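PDB 3CLJ: protein NRD1 from Saccharomyces cerevisiae, which binds the phosphorylated C-terminal domain of RNA polymerase II through its CTD-interacting domain and acts in the Nrd1-Nab3-Sen1 transcription termination complex. Local coordinates for residues 30-35 with 40-45; 48-53 with 63-68. All blocks are in the same frame, centred on the assembly; numbering follows the deposited sequence.

Contact 1: 30-35 with 40-45; sequences TYALDH and SKIISL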
loop_
_atom_site.group_PDB
_atom_site.type_symbol
_atom_site.label_atom_id
_atom_site.label_comp_id
_atom_site.label_asym_id
_atom_site.label_seq_id
_atom_site.Cartn_x
_atom_site.Cartn_y
_atom_site.Cartn_z
ATOM N N THR A 30 10.676 -0.583 -7.729
ATOM C CA THR A 30 11.586 -1.239 -8.670
ATOM C C THR A 30 12.078 -2.581 -8.131
ATOM O O THR A 30 12.102 -3.583 -8.865
ATOM C CB THR A 30 12.730 -0.300 -9.087
ATOM O OG1 THR A 30 12.130 0.823 -9.748
ATOM C CG2 THR A 30 13.719 -1.007 -10.059
ATOM N N TYR A 31 12.399 -2.615 -6.838
ATOM C CA TYR A 31 12.789 -3.864 -6.225
ATOM C C TYR A 31 11.626 -4.867 -6.324
ATOM O O TYR A 31 11.848 -6.037 -6.633
ATOM C CB TYR A 31 13.212 -3.673 -4.760
ATOM C CG TYR A 31 13.655 -5.000 -4.154
ATOM C CD1 TYR A 31 14.982 -5.362 -4.193
ATOM C CD2 TYR A 31 12.721 -5.901 -3.585
ATOM C CE1 TYR A 31 15.422 -6.582 -3.670
ATOM C CE2 TYR A 31 13.139 -7.129 -3.077
ATOM C CZ TYR A 31 14.504 -7.466 -3.130
ATOM O OH TYR A 31 14.985 -8.663 -2.635
ATOM N N ALA A 32 10.397 -4.426 -6.028
ATOM C CA ALA A 32 9.242 -5.329 -6.028
ATOM C C ALA A 32 9.029 -6.010 -7.402
ATOM O O ALA A 32 8.751 -7.220 -7.477
ATOM C CB ALA A 32 7.956 -4.592 -5.555
ATOM N N LEU A 33 9.147 -5.221 -8.473
ATOM C CA LEU A 33 8.976 -5.719 -9.859
ATOM C C LEU A 33 10.120 -6.637 -10.346
ATOM O O LEU A 33 9.925 -7.510 -11.204
ATOM C CB LEU A 33 8.780 -4.545 -10.817
ATOM C CG LEU A 33 7.487 -3.724 -10.790
ATOM C CD1 LEU A 33 7.781 -2.432 -11.628
ATOM C CD2 LEU A 33 6.287 -4.493 -11.392
ATOM N N ASP A 34 11.311 -6.426 -9.791
ATOM C CA ASP A 34 12.481 -7.227 -10.073
ATOM C C ASP A 34 12.504 -8.553 -9.313
ATOM O O ASP A 34 13.304 -9.427 -9.628
ATOM C CB ASP A 34 13.732 -6.447 -9.688
ATOM C CG ASP A 34 14.095 -5.385 -10.702
ATOM O OD1 ASP A 34 13.431 -5.283 -11.764
ATOM O OD2 ASP A 34 15.059 -4.648 -10.428
ATOM N N HIS A 35 11.670 -8.675 -8.281
ATOM C CA HIS A 35 11.739 -9.840 -7.415
ATOM C C HIS A 35 10.306 -10.300 -7.108
ATOM O O HIS A 35 9.933 -10.498 -5.949
ATOM C CB HIS A 35 12.535 -9.501 -6.132
ATOM C CG HIS A 35 13.958 -9.070 -6.381
ATOM N ND1 HIS A 35 15.002 -9.958 -6.505
ATOM C CD2 HIS A 35 14.503 -7.836 -6.530
ATOM C CE1 HIS A 35 16.126 -9.297 -6.733
ATOM N NE2 HIS A 35 15.851 -8.006 -6.755
ATOM N N SER A 40 5.924 -12.665 -1.701
ATOM C CA SER A 40 5.186 -13.018 -0.506
ATOM C C SER A 40 5.758 -12.313 0.741
ATOM O O SER A 40 5.020 -11.858 1.608
ATOM C CB SER A 40 5.081 -14.535 -0.393
ATOM O OG SER A 40 5.015 -14.943 0.954
ATOM N N LYS A 41 7.080 -12.198 0.806
ATOM C CA LYS A 41 7.689 -11.490 1.923
ATOM C C LYS A 41 7.875 -9.958 1.712
ATOM O O LYS A 41 8.104 -9.230 2.689
ATOM C CB LYS A 41 8.952 -12.225 2.450
ATOM C CG LYS A 41 10.224 -12.119 1.631
ATOM C CD LYS A 41 11.343 -12.979 2.293
ATOM C CE LYS A 41 12.604 -13.012 1.380
ATOM N NZ LYS A 41 13.831 -13.798 1.828
ATOM N N ILE A 42 7.793 -9.489 0.462
ATOM C CA ILE A 42 7.726 -8.050 0.166
ATOM C C ILE A 42 6.359 -7.516 0.644
ATOM O O ILE A 42 6.285 -6.461 1.318
ATOM C CB ILE A 42 7.920 -7.751 -1.356
ATOM C CG1 ILE A 42 9.408 -8.008 -1.779
ATOM C CG2 ILE A 42 7.321 -6.330 -1.736
ATOM C CD1 ILE A 42 9.609 -8.476 -3.243
ATOM N N ILE A 43 5.315 -8.270 0.325
ATOM C CA ILE A 43 3.928 -7.902 0.590
ATOM C C ILE A 43 3.629 -7.917 2.110
ATOM O O ILE A 43 3.084 -6.924 2.635
ATOM C CB ILE A 43 2.943 -8.772 -0.290
ATOM C CG1 ILE A 43 3.118 -8.422 -1.805
ATOM C CG2 ILE A 43 1.465 -8.667 0.185
ATOM C CD1 ILE A 43 2.561 -7.060 -2.207
ATOM N N SER A 44 4.039 -8.979 2.794
ATOM C CA SER A 44 3.881 -9.071 4.265
ATOM C C SER A 44 4.587 -7.905 4.961
ATOM O O SER A 44 3.986 -7.213 5.805
ATOM C CB SER A 44 4.278 -10.459 4.833
ATOM O OG SER A 44 5.679 -10.574 5.027
ATOM N N LEU A 45 5.807 -7.596 4.534
ATOM C CA LEU A 45 6.494 -6.451 5.111
ATOM C C LEU A 45 5.807 -5.098 4.938
ATOM O O LEU A 45 5.732 -4.326 5.902
ATOM C CB LEU A 45 7.982 -6.404 4.742
ATOM C CG LEU A 45 8.837 -5.317 5.436
ATOM C CD1 LEU A 45 8.802 -5.416 7.007
ATOM C CD2 LEU A 45 10.330 -5.340 4.935
#

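Contact 2: 48-53 with 63-68; sequences DYSRLC and YIIDSI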
loop_
_atom_site.group_PDB
_atom_site.type_symbol
_atom_site.label_atom_id
_atom_site.label_comp_id
_atom_site.label_asym_id
_atom_site.label_seq_id
_atom_site.Cartn_x
_atom_site.Cartn_y
_atom_site.Cartn_z
ATOM N N ASP A 48 2.716 -4.943 7.064
ATOM C CA ASP A 48 3.092 -4.780 8.452
ATOM C C ASP A 48 3.630 -3.372 8.727
ATOM O O ASP A 48 3.436 -2.820 9.816
ATOM C CB ASP A 48 4.095 -5.882 8.831
ATOM C CG ASP A 48 3.428 -7.272 8.941
ATOM O OD1 ASP A 48 2.187 -7.342 9.076
ATOM O OD2 ASP A 48 4.133 -8.322 8.986
ATOM N N TYR A 49 4.325 -2.804 7.750
ATOM C CA TYR A 49 4.767 -1.435 7.876
ATOM C C TYR A 49 3.528 -0.510 8.059
ATOM O O TYR A 49 3.509 0.355 8.928
ATOM C CB TYR A 49 5.574 -0.998 6.626
ATOM C CG TYR A 49 5.921 0.445 6.749
ATOM C CD1 TYR A 49 6.887 0.865 7.694
ATOM C CD2 TYR A 49 5.233 1.417 6.003
ATOM C CE1 TYR A 49 7.192 2.235 7.842
ATOM C CE2 TYR A 49 5.542 2.748 6.111
ATOM C CZ TYR A 49 6.482 3.164 7.078
ATOM O OH TYR A 49 6.748 4.509 7.241
ATOM N N SER A 50 2.521 -0.702 7.227
ATOM C CA SER A 50 1.226 -0.005 7.385
ATOM C C SER A 50 0.586 -0.156 8.776
ATOM O O SER A 50 0.030 0.791 9.350
ATOM C CB SER A 50 0.228 -0.492 6.305
ATOM O OG SER A 50 -0.855 0.423 6.168
ATOM N N ARG A 51 0.580 -1.391 9.250
ATOM C CA ARG A 51 0.056 -1.718 10.584
ATOM C C ARG A 51 0.750 -1.045 11.742
ATOM O O ARG A 51 0.104 -0.712 12.715
ATOM C CB ARG A 51 0.108 -3.222 10.834
ATOM C CG ARG A 51 -0.874 -3.957 10.009
ATOM C CD ARG A 51 -0.642 -5.437 10.200
ATOM N NE ARG A 51 -1.806 -6.168 9.666
ATOM C CZ ARG A 51 -1.784 -7.428 9.226
ATOM N NH1 ARG A 51 -0.642 -8.140 9.291
ATOM N NH2 ARG A 51 -2.927 -7.991 8.808
ATOM N N LEU A 52 2.054 -0.845 11.621
ATOM C CA LEU A 52 2.886 -0.535 12.762
ATOM C C LEU A 52 3.524 0.865 12.736
ATOM O O LEU A 52 4.125 1.280 13.719
ATOM C CB LEU A 52 4.015 -1.597 12.857
ATOM C CG LEU A 52 3.500 -3.033 13.168
ATOM C CD1 LEU A 52 4.583 -4.139 12.983
ATOM C CD2 LEU A 52 2.832 -3.142 14.536
ATOM N N CYS A 53 3.421 1.578 11.618
ATOM C CA CYS A 53 4.129 2.829 11.482
ATOM C C CYS A 53 3.445 3.931 12.339
ATOM O O CYS A 53 2.279 3.787 12.724
ATOM C CB CYS A 53 4.203 3.248 9.989
ATOM S SG CYS A 53 2.599 3.594 9.266
ATOM N N TYR A 63 0.678 4.926 0.230
ATOM C CA TYR A 63 1.424 5.304 -1.006
ATOM C C TYR A 63 2.356 4.157 -1.434
ATOM O O TYR A 63 2.506 3.848 -2.628
ATOM C CB TYR A 63 2.232 6.584 -0.824
ATOM C CG TYR A 63 1.406 7.880 -0.783
ATOM C CD1 TYR A 63 0.054 7.910 -1.187
ATOM C CD2 TYR A 63 1.999 9.070 -0.373
ATOM C CE1 TYR A 63 -0.682 9.122 -1.176
ATOM C CE2 TYR A 63 1.298 10.266 -0.341
ATOM C CZ TYR A 63 -0.034 10.294 -0.755
ATOM O OH TYR A 63 -0.691 11.494 -0.731
ATOM N N ILE A 64 2.993 3.512 -0.462
ATOM C CA ILE A 64 3.874 2.398 -0.790
ATOM C C ILE A 64 3.063 1.238 -1.414
ATOM O O ILE A 64 3.451 0.657 -2.440
ATOM C CB ILE A 64 4.648 1.880 0.465
ATOM C CG1 ILE A 64 5.779 2.835 0.880
ATOM C CG2 ILE A 64 5.319 0.507 0.178
ATOM C CD1 ILE A 64 6.300 2.596 2.386
ATOM N N ILE A 65 1.933 0.906 -0.790
ATOM C CA ILE A 65 0.967 -0.061 -1.336
ATOM C C ILE A 65 0.338 0.332 -2.691
ATOM O O ILE A 65 0.120 -0.537 -3.572
ATOM C CB ILE A 65 -0.130 -0.408 -0.239
ATOM C CG1 ILE A 65 0.524 -1.178 0.903
ATOM C CG2 ILE A 65 -1.370 -1.131 -0.866
ATOM C CD1 ILE A 65 -0.286 -1.143 2.225
ATOM N N ASP A 66 0.000 1.616 -2.860
ATOM C CA ASP A 66 -0.437 2.132 -4.133
ATOM C C ASP A 66 0.568 1.885 -5.226
ATOM O O ASP A 66 0.219 1.486 -6.312
ATOM C CB ASP A 66 -0.692 3.674 -4.051
ATOM C CG ASP A 66 -1.107 4.256 -5.366
ATOM O OD1 ASP A 66 -2.155 3.853 -5.915
ATOM O OD2 ASP A 66 -0.396 5.125 -5.914
ATOM N N SER A 67 1.812 2.211 -4.947
ATOM C CA SER A 67 2.852 2.141 -5.960
ATOM C C SER A 67 3.141 0.682 -6.391
ATOM O O SER A 67 3.152 0.369 -7.573
ATOM C CB SER A 67 4.133 2.786 -5.419
ATOM O OG SER A 67 5.102 2.862 -6.452
ATOM N N ILE A 68 3.369 -0.184 -5.415
ATOM C CA ILE A 68 3.653 -1.560 -5.672
ATOM C C ILE A 68 2.365 -2.254 -6.179
ATOM O O ILE A 68 2.387 -2.979 -7.190
ATOM C CB ILE A 68 4.266 -2.229 -4.401
ATOM C CG1 ILE A 68 5.719 -1.753 -4.226
ATOM C CG2 ILE A 68 4.179 -3.808 -4.495
ATOM C CD1 ILE A 68 6.376 -2.229 -2.857
#

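Contact 1: 30-35 with 40-45
Ile42 pushes its CD1 methyl against the end of helix 22-34, meeting Tyr31, Ala32 and the backbone of His35 at once. The setting is the all-helical CTD-interacting domain, and the contact joins two of its consecutive helices, 22-34 and 39-52, connected by a short linker, with the CA atoms of Ala32 and Ile42 6.9 Å apart. Ile42 supplies more than half of the 145 Å² buried between the segments, an example of one branched side chain carrying a junction between consecutive helices. Its two arms divide the work. CG1 lies anti to the carbonyl carbon (chi1 -71°) and carries CD1 out to the edge of the Tyr31 ring, near the ring plane, where CD1 comes 3.8 Å from Tyr31 CE2. The other arm, CG2, sits 4.2 Å from Ala32 CB, at the point where the CA atoms of the two segments come nearest. Within segment 30-35 the imidazole of His35 lies over one face of the Tyr31 ring, with His35 CD2 3.2 Å above the plane and displaced toward the rim. Phe6 from helix 3-11 also meets the tyrosine ring and touches Ile42, so the N-terminal helix covers this junction. Tyr31 OH is hydrogen-bonded to a glycerol, probably carried over from crystallisation, while the carbonyl of Ala32 accepts a hydrogen bond from Tyr72 OH of helix 58-77. No hydrogen bond joins the two segments themselves; the nearest approach to a polar atom is that of Ile42 CD1, 3.4 Å from His35 O.

Contact 2: 48-53 with 63-68
Tyr49 has chi1 at 176°, which turns its CG away from the backbone nitrogen and directs the ring at helix 58-77, where Ile64, its CG1 anti to the carbonyl carbon (chi1 -74°), extends CD1 to meet it. The two side chains cross at about a right angle, and the methyl approaches the ring obliquely, 3.8 Å from Tyr49 CE2 and 4.0 Å from Tyr49 CD2. This helix-helix packing near the centre of the CTD-interacting domain shows how two well-separated backbones can be bridged by a few side-chain atoms: even the nearest CA atoms, those of Ser50 and Ile65, are 8.7 Å apart. One residue further along each helix a smaller touch forms, Ser50 CB resting 4.2 Å from Ile65 CD1. Here the serine contributes its methylene carbon, while its buried hydroxyl pairs with Ser61 OG. Over one face of the tyrosine ring, toward the rim, Cys53 places CB 3.7 Å above the plane, and Phe13 touches both Tyr49 and Ile64. Elsewhere on helix 39-52, Arg51 NH1 reaches Asp48 OD1 at 2.9 Å, nearly along the carboxylate's C-O axis, but the bond is bent (138° at the hydrogen) and the oxygen tilted from the guanidinium plane. Polar links between the two helices lie just outside segment 63-68, at Ser61 and Lys58, while Arg51 binds Glu103 of helix 90-111. Between the segments themselves the contact rests on van der Waals packing of methyl groups against a ring and a methylene, with no bond to fix direction.

How the contacts relate
Helix 39-52 is the shared element: its first half forms contact 1 with helix 22-34, and its last turns form contact 2 with helix 58-77. Both segments of contact 1 precede those of contact 2 in the chain, and the centres of the two contacts are 12 Å apart. They nevertheless touch through Ile68, whose CG1 lies 3.9 Å from Ala32 CB and whose CG2 lies 4.3 Å from Ile43 CD1. Through Ile68 the packing of helices 22-34, 39-52 and 58-77 runs from one contact to the other, within a domain that binds the polymerase tail. Contact 2 lies near the centre of the chain, and the centre of contact 1 about 12 Å from it.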